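Long-range contacts in flavoredoxin (Methanosarcina acetivorans, PDB 3BNK), which binds flavin mononucleotide and probably serves in electron transfer as a member of the flavoredoxin family: residues Phe12-Pro17 with Leu161-Asp166; Asn30-Gly35 with Val49-Ser54; Met16-Leu21 with Asn70-Gly75; Leu115-Arg120 with Gly135-Ala140. All coordinates share one frame; numbering follows the deposited sequence.

Contact 1 (Phe12-Pro17 with Leu161-Asp166); sequences FIYPMP and LLTMPD. With FMN (flavin mononucleotide), chain D.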
# COMPACT_ATOMS: atom_id res chain seq x y z
N PHE B 12 4.03 -3.30 10.07
CA PHE B 12 3.36 -3.39 8.80
C PHE B 12 2.57 -2.10 8.56
O PHE B 12 2.43 -1.27 9.47
CB PHE B 12 2.45 -4.62 8.78
CG PHE B 12 3.21 -5.93 8.71
CD1 PHE B 12 3.77 -6.50 9.85
CD2 PHE B 12 3.34 -6.60 7.50
CE1 PHE B 12 4.46 -7.72 9.80
CE2 PHE B 12 4.03 -7.82 7.41
CZ PHE B 12 4.60 -8.38 8.57
N ILE B 13 2.08 -1.92 7.34
CA ILE B 13 1.31 -0.72 7.03
C ILE B 13 -0.10 -0.91 7.62
O ILE B 13 -0.66 -2.02 7.54
CB ILE B 13 1.24 -0.45 5.48
CG1 ILE B 13 2.64 -0.46 4.85
CG2 ILE B 13 0.48 0.88 5.18
CD1 ILE B 13 3.59 0.59 5.41
N TYR B 14 -0.64 0.15 8.22
CA TYR B 14 -1.97 0.16 8.85
C TYR B 14 -3.01 0.96 8.05
O TYR B 14 -3.01 2.19 8.10
CB TYR B 14 -1.89 0.68 10.31
CG TYR B 14 -1.26 -0.33 11.23
CD1 TYR B 14 0.13 -0.49 11.28
CD2 TYR B 14 -2.05 -1.19 12.00
CE1 TYR B 14 0.72 -1.47 12.10
CE2 TYR B 14 -1.47 -2.16 12.83
CZ TYR B 14 -0.09 -2.29 12.87
OH TYR B 14 0.47 -3.26 13.67
N PRO B 15 -3.90 0.26 7.31
CA PRO B 15 -3.90 -1.18 7.07
C PRO B 15 -3.18 -1.48 5.77
O PRO B 15 -2.72 -0.56 5.09
CB PRO B 15 -5.39 -1.48 6.86
CG PRO B 15 -5.86 -0.26 6.09
CD PRO B 15 -5.05 0.90 6.63
N MET B 16 -3.13 -2.77 5.43
CA MET B 16 -2.79 -3.23 4.10
C MET B 16 -4.06 -3.45 3.28
O MET B 16 -5.13 -3.70 3.84
CB MET B 16 -2.01 -4.54 4.18
CG MET B 16 -0.59 -4.40 4.70
SD MET B 16 0.15 -6.00 5.07
CE MET B 16 -0.45 -6.23 6.76
N PRO B 17 -3.93 -3.39 1.94
CA PRO B 17 -5.01 -3.81 1.07
C PRO B 17 -5.06 -5.35 1.02
O PRO B 17 -4.15 -6.02 1.50
CB PRO B 17 -4.59 -3.25 -0.29
CG PRO B 17 -3.08 -3.30 -0.23
CD PRO B 17 -2.73 -2.96 1.18
N LEU B 161 -9.46 -5.33 3.88
CA LEU B 161 -8.27 -4.69 4.44
C LEU B 161 -7.63 -5.68 5.40
O LEU B 161 -8.29 -6.59 5.92
CB LEU B 161 -8.62 -3.42 5.23
CG LEU B 161 -9.52 -2.38 4.55
CD1 LEU B 161 -9.96 -1.33 5.55
CD2 LEU B 161 -8.81 -1.73 3.36
N LEU B 162 -6.34 -5.49 5.64
CA LEU B 162 -5.57 -6.43 6.42
C LEU B 162 -4.67 -5.72 7.38
O LEU B 162 -4.08 -4.69 7.07
CB LEU B 162 -4.75 -7.37 5.52
CG LEU B 162 -3.75 -8.32 6.23
CD1 LEU B 162 -4.50 -9.43 6.97
CD2 LEU B 162 -2.74 -8.90 5.26
N THR B 163 -4.56 -6.31 8.55
CA THR B 163 -3.66 -5.83 9.56
C THR B 163 -2.86 -7.05 10.09
O THR B 163 -3.42 -8.10 10.37
CB THR B 163 -4.49 -4.99 10.58
OG1 THR B 163 -3.66 -4.04 11.24
CG2 THR B 163 -5.23 -5.84 11.54
N MET B 164 -1.53 -6.92 10.14
CA MET B 164 -0.65 -7.94 10.71
C MET B 164 0.26 -7.30 11.77
O MET B 164 0.44 -6.08 11.75
CB MET B 164 0.17 -8.63 9.61
CG MET B 164 -0.65 -9.52 8.68
SD MET B 164 0.36 -10.40 7.47
CE MET B 164 -0.74 -11.72 6.94
N PRO B 165 0.85 -8.09 12.70
CA PRO B 165 0.78 -9.54 12.93
C PRO B 165 -0.44 -9.97 13.74
O PRO B 165 -0.61 -11.16 13.99
CB PRO B 165 2.06 -9.84 13.71
CG PRO B 165 2.26 -8.63 14.52
CD PRO B 165 1.78 -7.46 13.66
N ASP B 166 -1.29 -9.03 14.13
CA ASP B 166 -2.56 -9.37 14.75
C ASP B 166 -3.41 -10.26 13.83
O ASP B 166 -4.29 -10.99 14.30
CB ASP B 166 -3.31 -8.11 15.16
CG ASP B 166 -3.64 -7.21 14.00
OD1 ASP B 166 -2.73 -6.53 13.46
OD2 ASP B 166 -4.81 -7.20 13.62
N1 FMN D . 3.12 -13.21 1.14
C2 FMN D . 3.99 -12.34 0.51
O2 FMN D . 5.08 -12.76 0.14
N3 FMN D . 3.63 -11.02 0.29
C4 FMN D . 2.38 -10.58 0.72
O4 FMN D . 2.08 -9.41 0.53
C4A FMN D . 1.50 -11.46 1.36
N5 FMN D . 0.26 -11.03 1.80
C5A FMN D . -0.62 -11.90 2.42
C6 FMN D . -1.87 -11.43 2.82
C7 FMN D . -2.78 -12.30 3.45
C7M FMN D . -4.15 -11.79 3.78
C8 FMN D . -2.42 -13.63 3.68
C8M FMN D . -3.44 -14.65 4.13
C9 FMN D . -1.16 -14.10 3.25
C9A FMN D . -0.26 -13.24 2.62
N10 FMN D . 0.99 -13.69 2.19
C10 FMN D . 1.87 -12.80 1.57
C1' FMN D . 1.37 -15.15 2.29
C2' FMN D . 1.24 -15.90 0.97
O2' FMN D . 0.05 -15.53 0.31
C3' FMN D . 1.18 -17.41 1.21
O3' FMN D . 2.36 -17.91 1.82
C4' FMN D . 0.85 -18.16 -0.08
O4' FMN D . 0.54 -19.49 0.24
C5' FMN D . 1.95 -18.15 -1.13
O5' FMN D . 1.39 -18.85 -2.23
P FMN D . 2.29 -19.58 -3.35
O1P FMN D . 3.32 -20.44 -2.67
O2P FMN D . 2.99 -18.51 -4.14
O3P FMN D . 1.45 -20.40 -4.30
O HOH W 1 2.67 -4.14 12.53
O HOH W 2 -0.87 -3.90 9.64

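Contact 2 (Asn30-Gly35 with Val49-Ser54); sequences NLMALG and VGVNKS. With FMN (flavin mononucleotide), chain D.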
# COMPACT_ATOMS: atom_id res chain seq x y z
N ASN B 30 -1.62 -19.68 -10.93
CA ASN B 30 -1.44 -19.66 -9.50
C ASN B 30 -2.00 -18.37 -8.94
O ASN B 30 -2.02 -17.35 -9.63
CB ASN B 30 0.04 -19.82 -9.13
CG ASN B 30 0.23 -20.20 -7.68
OD1 ASN B 30 -0.44 -21.10 -7.18
ND2 ASN B 30 1.15 -19.53 -7.02
N LEU B 31 -2.48 -18.43 -7.70
CA LEU B 31 -2.91 -17.27 -6.95
C LEU B 31 -2.37 -17.32 -5.53
O LEU B 31 -2.38 -18.37 -4.90
CB LEU B 31 -4.44 -17.19 -6.93
CG LEU B 31 -4.94 -17.19 -8.38
CD1 LEU B 31 -6.08 -18.14 -8.61
CD2 LEU B 31 -5.21 -15.79 -8.90
N MET B 32 -1.87 -16.19 -5.04
CA MET B 32 -1.53 -16.05 -3.64
C MET B 32 -2.13 -14.76 -3.09
O MET B 32 -2.27 -13.78 -3.82
CB MET B 32 -0.01 -16.07 -3.43
CG MET B 32 0.75 -14.96 -4.16
SD MET B 32 2.41 -14.73 -3.52
CE MET B 32 2.17 -13.47 -2.27
N ALA B 33 -2.46 -14.76 -1.79
CA ALA B 33 -2.94 -13.56 -1.11
C ALA B 33 -1.81 -12.55 -0.94
O ALA B 33 -0.67 -12.93 -0.61
CB ALA B 33 -3.59 -13.91 0.23
N LEU B 34 -2.10 -11.28 -1.24
CA LEU B 34 -1.06 -10.23 -1.29
C LEU B 34 -1.53 -8.91 -0.68
O LEU B 34 -2.53 -8.35 -1.10
CB LEU B 34 -0.57 -10.00 -2.74
CG LEU B 34 0.36 -8.80 -3.00
CD1 LEU B 34 1.80 -9.18 -2.75
CD2 LEU B 34 0.21 -8.25 -4.43
N GLY B 35 -0.78 -8.42 0.30
CA GLY B 35 -1.08 -7.15 0.96
C GLY B 35 -0.01 -6.12 0.65
O GLY B 35 -0.24 -4.92 0.79
N VAL B 49 4.87 -5.16 -6.22
CA VAL B 49 4.31 -6.28 -5.47
C VAL B 49 5.43 -6.99 -4.69
O VAL B 49 6.45 -7.38 -5.28
CB VAL B 49 3.54 -7.22 -6.43
CG1 VAL B 49 3.44 -8.61 -5.89
CG2 VAL B 49 2.13 -6.65 -6.73
N GLY B 50 5.25 -7.10 -3.37
CA GLY B 50 6.21 -7.72 -2.45
C GLY B 50 5.94 -9.19 -2.17
O GLY B 50 4.87 -9.56 -1.66
N VAL B 51 6.92 -10.02 -2.51
CA VAL B 51 6.71 -11.47 -2.53
C VAL B 51 7.89 -12.20 -1.91
O VAL B 51 9.01 -12.13 -2.41
CB VAL B 51 6.41 -12.03 -3.97
CG1 VAL B 51 6.01 -13.49 -3.88
CG2 VAL B 51 5.30 -11.23 -4.68
N ASN B 52 7.63 -12.91 -0.82
CA ASN B 52 8.66 -13.70 -0.15
C ASN B 52 9.34 -14.70 -1.08
O ASN B 52 8.69 -15.37 -1.88
CB ASN B 52 8.12 -14.38 1.10
CG ASN B 52 9.23 -14.74 2.08
OD1 ASN B 52 9.94 -15.72 1.90
ND2 ASN B 52 9.40 -13.92 3.11
N LYS B 53 10.67 -14.75 -0.99
CA LYS B 53 11.48 -15.66 -1.78
C LYS B 53 11.11 -17.13 -1.54
O LYS B 53 11.46 -17.99 -2.34
CB LYS B 53 12.96 -15.42 -1.51
CG LYS B 53 13.48 -14.08 -2.01
CD LYS B 53 14.95 -13.89 -1.66
CE LYS B 53 15.59 -12.92 -2.61
NZ LYS B 53 16.94 -12.51 -2.18
N SER B 54 10.39 -17.41 -0.45
CA SER B 54 9.99 -18.78 -0.10
C SER B 54 8.78 -19.28 -0.88
O SER B 54 8.54 -20.50 -0.95
CB SER B 54 9.77 -18.97 1.41
OG SER B 54 8.56 -18.36 1.88
N1 FMN D . 3.12 -13.21 1.14
C2 FMN D . 3.99 -12.34 0.51
O2 FMN D . 5.08 -12.76 0.14
N3 FMN D . 3.63 -11.02 0.29
C4 FMN D . 2.38 -10.58 0.72
O4 FMN D . 2.08 -9.41 0.53
C4A FMN D . 1.50 -11.46 1.36
N5 FMN D . 0.26 -11.03 1.80
C5A FMN D . -0.62 -11.90 2.42
C6 FMN D . -1.87 -11.43 2.82
C7 FMN D . -2.78 -12.30 3.45
C7M FMN D . -4.15 -11.79 3.78
C8 FMN D . -2.42 -13.63 3.68
C8M FMN D . -3.44 -14.65 4.13
C9 FMN D . -1.16 -14.10 3.25
C9A FMN D . -0.26 -13.24 2.62
N10 FMN D . 0.99 -13.69 2.19
C10 FMN D . 1.87 -12.80 1.57
C1' FMN D . 1.37 -15.15 2.29
C2' FMN D . 1.24 -15.90 0.97
O2' FMN D . 0.05 -15.53 0.31
C3' FMN D . 1.18 -17.41 1.21
O3' FMN D . 2.36 -17.91 1.82
C4' FMN D . 0.85 -18.16 -0.08
O4' FMN D . 0.54 -19.49 0.24
C5' FMN D . 1.95 -18.15 -1.13
O5' FMN D . 1.39 -18.85 -2.23
P FMN D . 2.29 -19.58 -3.35
O1P FMN D . 3.32 -20.44 -2.67
O2P FMN D . 2.99 -18.51 -4.14
O3P FMN D . 1.45 -20.40 -4.30

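Contact 3 (Met16-Leu21 with Asn70-Gly75); sequences MPVTLL and NFPYSG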
# COMPACT_ATOMS: atom_id res chain seq x y z
N MET B 16 -3.13 -2.77 5.43
CA MET B 16 -2.79 -3.23 4.10
C MET B 16 -4.06 -3.45 3.28
O MET B 16 -5.13 -3.70 3.84
CB MET B 16 -2.01 -4.54 4.18
CG MET B 16 -0.59 -4.40 4.70
SD MET B 16 0.15 -6.00 5.07
CE MET B 16 -0.45 -6.23 6.76
N PRO B 17 -3.93 -3.39 1.94
CA PRO B 17 -5.01 -3.81 1.07
C PRO B 17 -5.06 -5.35 1.02
O PRO B 17 -4.15 -6.02 1.50
CB PRO B 17 -4.59 -3.25 -0.29
CG PRO B 17 -3.08 -3.30 -0.23
CD PRO B 17 -2.73 -2.96 1.18
N VAL B 18 -6.12 -5.91 0.45
CA VAL B 18 -6.22 -7.36 0.29
C VAL B 18 -6.45 -7.68 -1.17
O VAL B 18 -7.49 -7.33 -1.76
CB VAL B 18 -7.32 -8.01 1.17
CG1 VAL B 18 -7.48 -9.49 0.86
CG2 VAL B 18 -7.00 -7.81 2.64
N THR B 19 -5.45 -8.33 -1.76
CA THR B 19 -5.46 -8.60 -3.16
C THR B 19 -5.10 -10.06 -3.41
O THR B 19 -4.54 -10.73 -2.55
CB THR B 19 -4.53 -7.61 -3.96
OG1 THR B 19 -4.90 -7.63 -5.33
CG2 THR B 19 -3.11 -8.02 -3.92
N LEU B 20 -5.44 -10.54 -4.60
CA LEU B 20 -4.98 -11.83 -5.04
C LEU B 20 -3.99 -11.62 -6.19
O LEU B 20 -4.28 -10.95 -7.18
CB LEU B 20 -6.18 -12.70 -5.44
CG LEU B 20 -6.73 -13.80 -4.52
CD1 LEU B 20 -5.99 -13.98 -3.19
CD2 LEU B 20 -8.26 -13.70 -4.34
N LEU B 21 -2.80 -12.18 -6.03
CA LEU B 21 -1.76 -12.03 -7.03
C LEU B 21 -1.76 -13.27 -7.92
O LEU B 21 -1.58 -14.39 -7.43
CB LEU B 21 -0.40 -11.85 -6.34
CG LEU B 21 0.87 -11.65 -7.18
CD1 LEU B 21 1.15 -12.82 -8.07
CD2 LEU B 21 0.82 -10.39 -8.04
N ASN B 70 -5.62 -8.62 -8.23
CA ASN B 70 -7.05 -8.93 -8.28
C ASN B 70 -7.70 -8.55 -6.95
O ASN B 70 -7.18 -8.90 -5.89
CB ASN B 70 -7.29 -10.43 -8.54
CG ASN B 70 -6.75 -10.90 -9.89
OD1 ASN B 70 -7.38 -10.70 -10.93
ND2 ASN B 70 -5.59 -11.55 -9.87
N PHE B 71 -8.82 -7.83 -7.00
CA PHE B 71 -9.47 -7.33 -5.78
C PHE B 71 -10.71 -8.13 -5.43
O PHE B 71 -11.73 -7.95 -6.06
CB PHE B 71 -9.83 -5.83 -5.90
CG PHE B 71 -8.64 -4.92 -5.87
CD1 PHE B 71 -7.87 -4.71 -7.02
CD2 PHE B 71 -8.28 -4.26 -4.70
CE1 PHE B 71 -6.77 -3.88 -7.01
CE2 PHE B 71 -7.18 -3.42 -4.66
CZ PHE B 71 -6.41 -3.23 -5.82
N PRO B 72 -10.64 -9.01 -4.42
CA PRO B 72 -11.87 -9.68 -4.00
C PRO B 72 -12.81 -8.75 -3.23
O PRO B 72 -12.36 -7.76 -2.64
CB PRO B 72 -11.35 -10.82 -3.11
CG PRO B 72 -10.09 -10.24 -2.49
CD PRO B 72 -9.47 -9.42 -3.60
N TYR B 73 -14.11 -9.04 -3.25
CA TYR B 73 -15.04 -8.40 -2.33
C TYR B 73 -15.09 -9.17 -0.99
O TYR B 73 -14.57 -10.28 -0.90
CB TYR B 73 -16.44 -8.22 -2.96
CG TYR B 73 -17.03 -9.50 -3.50
CD1 TYR B 73 -17.85 -10.31 -2.71
CD2 TYR B 73 -16.78 -9.90 -4.81
CE1 TYR B 73 -18.39 -11.48 -3.19
CE2 TYR B 73 -17.33 -11.09 -5.31
CZ TYR B 73 -18.12 -11.87 -4.50
OH TYR B 73 -18.66 -13.04 -5.00
N SER B 74 -15.68 -8.57 0.03
CA SER B 74 -15.63 -9.14 1.40
C SER B 74 -16.18 -10.56 1.54
O SER B 74 -15.62 -11.37 2.29
CB SER B 74 -16.27 -8.19 2.43
OG SER B 74 -17.68 -8.12 2.27
N GLY B 75 -17.25 -10.88 0.83
CA GLY B 75 -17.81 -12.24 0.85
C GLY B 75 -16.90 -13.34 0.30
O GLY B 75 -17.19 -14.52 0.46
O HOH W 3 -10.14 -6.91 -1.22

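Contact 4 (Leu115-Arg120 with Gly135-Ala140); sequences LNLECR and GEIIAA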
# COMPACT_ATOMS: atom_id res chain seq x y z
N LEU B 115 -12.06 -6.02 -9.56
CA LEU B 115 -11.10 -5.24 -10.32
C LEU B 115 -9.85 -6.09 -10.53
O LEU B 115 -9.34 -6.72 -9.59
CB LEU B 115 -10.75 -3.93 -9.58
CG LEU B 115 -9.65 -2.99 -10.12
CD1 LEU B 115 -10.05 -2.24 -11.43
CD2 LEU B 115 -9.26 -1.99 -9.06
N ASN B 116 -9.37 -6.11 -11.78
CA ASN B 116 -8.16 -6.86 -12.15
C ASN B 116 -7.17 -5.97 -12.90
O ASN B 116 -7.52 -5.36 -13.91
CB ASN B 116 -8.49 -8.08 -13.02
CG ASN B 116 -9.81 -8.73 -12.66
OD1 ASN B 116 -10.86 -8.36 -13.19
ND2 ASN B 116 -9.76 -9.73 -11.78
N LEU B 117 -5.94 -5.90 -12.39
CA LEU B 117 -4.87 -5.14 -13.02
C LEU B 117 -3.86 -6.11 -13.62
O LEU B 117 -3.22 -6.87 -12.91
CB LEU B 117 -4.20 -4.18 -12.02
CG LEU B 117 -5.10 -3.32 -11.13
CD1 LEU B 117 -4.28 -2.40 -10.21
CD2 LEU B 117 -6.17 -2.49 -11.93
N GLU B 118 -3.73 -6.07 -14.95
CA GLU B 118 -2.87 -6.96 -15.70
C GLU B 118 -1.53 -6.25 -15.91
O GLU B 118 -1.48 -5.19 -16.52
CB GLU B 118 -3.54 -7.33 -17.03
CG GLU B 118 -2.78 -8.31 -17.92
CD GLU B 118 -3.50 -8.55 -19.26
OE1 GLU B 118 -4.33 -7.70 -19.68
OE2 GLU B 118 -3.23 -9.60 -19.89
N CYS B 119 -0.44 -6.83 -15.39
CA CYS B 119 0.81 -6.08 -15.28
C CYS B 119 2.00 -6.71 -15.97
O CYS B 119 2.21 -7.93 -15.91
CB CYS B 119 1.16 -5.80 -13.81
SG CYS B 119 -0.20 -5.03 -12.91
N ARG B 120 2.78 -5.86 -16.63
CA ARG B 120 4.00 -6.31 -17.28
C ARG B 120 5.22 -5.97 -16.46
O ARG B 120 5.44 -4.81 -16.14
CB ARG B 120 4.14 -5.72 -18.68
CG ARG B 120 5.02 -6.59 -19.55
CD ARG B 120 6.02 -5.82 -20.33
NE ARG B 120 5.44 -5.04 -21.41
CZ ARG B 120 5.52 -3.71 -21.49
NH1 ARG B 120 6.16 -3.02 -20.55
NH2 ARG B 120 4.96 -3.09 -22.51
N GLY B 135 5.70 -3.54 -11.97
CA GLY B 135 4.98 -3.83 -13.19
C GLY B 135 4.21 -2.64 -13.70
O GLY B 135 3.62 -1.89 -12.93
N GLU B 136 4.21 -2.48 -15.02
CA GLU B 136 3.35 -1.49 -15.66
C GLU B 136 1.95 -2.07 -15.78
O GLU B 136 1.78 -3.22 -16.17
CB GLU B 136 3.88 -1.11 -17.06
CG GLU B 136 3.14 0.08 -17.70
CD GLU B 136 3.60 0.39 -19.13
OE1 GLU B 136 4.76 0.09 -19.48
OE2 GLU B 136 2.78 0.95 -19.90
N ILE B 137 0.95 -1.28 -15.41
CA ILE B 137 -0.43 -1.69 -15.60
C ILE B 137 -0.78 -1.48 -17.08
O ILE B 137 -0.96 -0.34 -17.55
CB ILE B 137 -1.42 -0.93 -14.68
CG1 ILE B 137 -0.97 -1.04 -13.21
CG2 ILE B 137 -2.85 -1.47 -14.85
CD1 ILE B 137 -1.62 0.03 -12.31
N ILE B 138 -0.86 -2.58 -17.81
CA ILE B 138 -1.06 -2.47 -19.24
C ILE B 138 -2.54 -2.53 -19.59
O ILE B 138 -2.98 -1.89 -20.54
CB ILE B 138 -0.22 -3.50 -20.05
CG1 ILE B 138 -0.73 -4.92 -19.81
CG2 ILE B 138 1.29 -3.33 -19.75
CD1 ILE B 138 -1.71 -5.42 -20.90
N ALA B 139 -3.31 -3.27 -18.79
CA ALA B 139 -4.76 -3.29 -18.93
C ALA B 139 -5.42 -3.44 -17.57
O ALA B 139 -4.88 -4.11 -16.67
CB ALA B 139 -5.21 -4.41 -19.88
N ALA B 140 -6.55 -2.76 -17.42
CA ALA B 140 -7.37 -2.84 -16.22
C ALA B 140 -8.79 -3.20 -16.60
O ALA B 140 -9.34 -2.68 -17.57
CB ALA B 140 -7.33 -1.52 -15.46

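Contact 1 (Phe12-Pro17 with Leu161-Asp166)
The methyl end of Met16 is the main bump here: CE lodges in the hollow between Leu162 and Met164, 3.8 Å from Leu162 CD2 and equally close to CB and CG of Met164. A bend at chi3 (-86°) turns CE into that place; Met16 lies alongside Leu162 and crosses Met164 at about a right angle. Met164 CB is a second bump, seated over the centre of one face of the Phe12 ring at 4.1 Å from its centroid, a CH-pi contact; its sulfur adds an oblique Met-aromatic contact. Strands 16-17 and 161-163 pair antiparallel in the beta-sheet of the flavin reductase-like domain, Met16 N giving a nearly straight bond of 2.7 Å to Leu162 O and Leu162 N returning one to Met16 O. Just before the pair, the cis peptide bond preceding Pro15 leads the chain into the strand, and Pro15 CB rests on Leu161 CB. A water over the centre of the Tyr14 ring joins Ile13 O, Thr163 OG1 and Met164 N. Leu162 CD2 touches the FMN methyl C7M at 3.5 Å, and the extended Met164 brings CE to 4.1 Å from FMN C7 and C8. Arg39 of the second subunit makes a cation-pi contact with Phe12.

Contact 2 (Asn30-Gly35 with Val49-Ser54)
The flat isoalloxazine of FMN has Met32 CE and Ala33 CB on one face, CE 3.5 Å from C2 of the pyrimidine ring and Ala33 CB 3.7 Å from C8 of the dimethylbenzene ring; Met164 CE lies on the opposite face. Backbone atoms line the rim: Gly35 N donates to O4 and weakly to N5, Gly50 O accepts from N3 at 2.7 Å, and Asn52 N gives O2 an almost straight bond (175°). The donors at Gly35 would be expected to draw electron density toward O4 and, more weakly, N5 of the oxidised ring. Farther along the cofactor, Ala33 O accepts from the ribityl O2', and Asn30 ND2 reaches the phosphate oxygen O3P at 2.9 Å. No hydrogen bond crosses between the segments; side-chain methyls and a sulfur do the touching. Leu34, with CG anti to the backbone N, spreads its two methyls: CD2 presses on Val49 CG2 at a tight 3.4 Å, while CD1 lies against Gly50 O and the flavin O4. The crowded chi1 position of Met32 (60°) and its extended chi2 set SD 3.8 Å from Val51 CG1, and the bend at chi3 carries CE to the flavin. At the end of the strand, Asn52 OD1 accepts from Ser54 N in an Asx turn. Strands 28-41 and 46-52 form a beta hairpin that diverges here; strand 16-25 pairs with the first, Phe67 and Val69 of strand 66-71 pack on Val49, and helix 57-64 meets Met32 and Val51.

Contact 3 (Met16-Leu21 with Asn70-Gly75)
Asn70 O is gripped by two donors from the facing strand. Leu20 N comes in the carbonyl plane at 2.7 Å with a nearly straight N-H (166°), whereas Thr19 OG1 sits well above that plane, also at 2.7 Å. Thr19 holds OG1 anti to its backbone N, and the same hydroxyl lies over one face of the Phe71 ring. Leu20 O is doubly held in turn: Asn70 N donates in plane at 2.9 Å, and Asn70 ND2 adds a bond of 3.1 Å from above. Asn70, with CG anti to its carbonyl carbon (chi1 -63°), thus sends ND2 across to the carbonyl its own backbone N already binds; its OD1 is taken by Asn116 ND2 and Ile110 N, and ND2 also reaches Ser68 OG. Past the pair, Pro72 turns CD and CG to residues 18-20, CD 3.4 Å from Val18 O and CG 4.3 Å from Leu20 CD2. A water donates to both Val18 O and Pro72 O where the backbones part. Helix 77-83 covers Val18, Leu20 and Pro72, and the second subunit packs on Pro17 and Phe71. Leu20 and Asn70 form an antiparallel hydrogen-bonded pair in the split beta-barrel of the FMN-binding flavin reductase-like family.

Contact 4 (Leu115-Arg120 with Gly135-Ala140)
Glu118 leaves the strand with CB 3.5 Å from Ala139 O, and its chain runs on fully extended, CG anti to the backbone N (chi1 -178°). Its CD comes within 4.0 Å of Ile138 CD1, and OE1 then lies against Ala139 CB at 3.4 Å. The buried carboxylate finds its polar partners outside the two strands: OE2 accepts from Leu104 N, and OE1 is bound to Tyr141 OH. Two residues, Ile138 and Ala139, face this one glutamate, a classic beta bulge in the antiparallel hairpin of strands 115-126 and 130-142. Glu118 O takes a bond from Ile138 N nearly along the C=O axis and a long, weak one from Ala139 N, while Glu118 N donates to Ala139 O. The bulge shifts the register by one, and beyond it Arg120 and Glu136 form a hydrogen-bonded pair. Ile138 carries CG1 in the crowded position (chi1 69°), which brings it to 3.4 Å from Glu118 O. On the same face Arg120 bends at chi2 and chi3 so that NH1 stands 3.6 Å from Glu136 OE1, a loose salt bridge with the two planes 87° apart. On the other face, that of Leu117, Cys119, Ile137 and Ala140, Leu117 CD2 meets Ala140 CB, and Ile137 touches Leu117 and Cys119; Leu47 of strand 46-52 and Val11 of the second subunit pack here. At Ala140 the sheet continues into that subunit.

In the fold
From the N terminus, residues 12-17 open contact 1, the widest loop, which closes only when strand 160-163 returns some 144 residues later. Residues 16-21 continue the same strand and open contact 3, closed at residues 70-75. Within that loop the hairpin of contact 2 opens and closes, its first strand lying beside 16-25. Contact 4 comes after contact 3 has closed, as a second hairpin still enclosed by contact 1. Strand 16-25 therefore has partners in 28-41, 66-71 and 160-163, and contacts 1 and 2 both touch FMN. Strands 66-71 and 115-126 pair to join contacts 3 and 4, and strands 46-52 and 130-142 link contact 2 with contact 4.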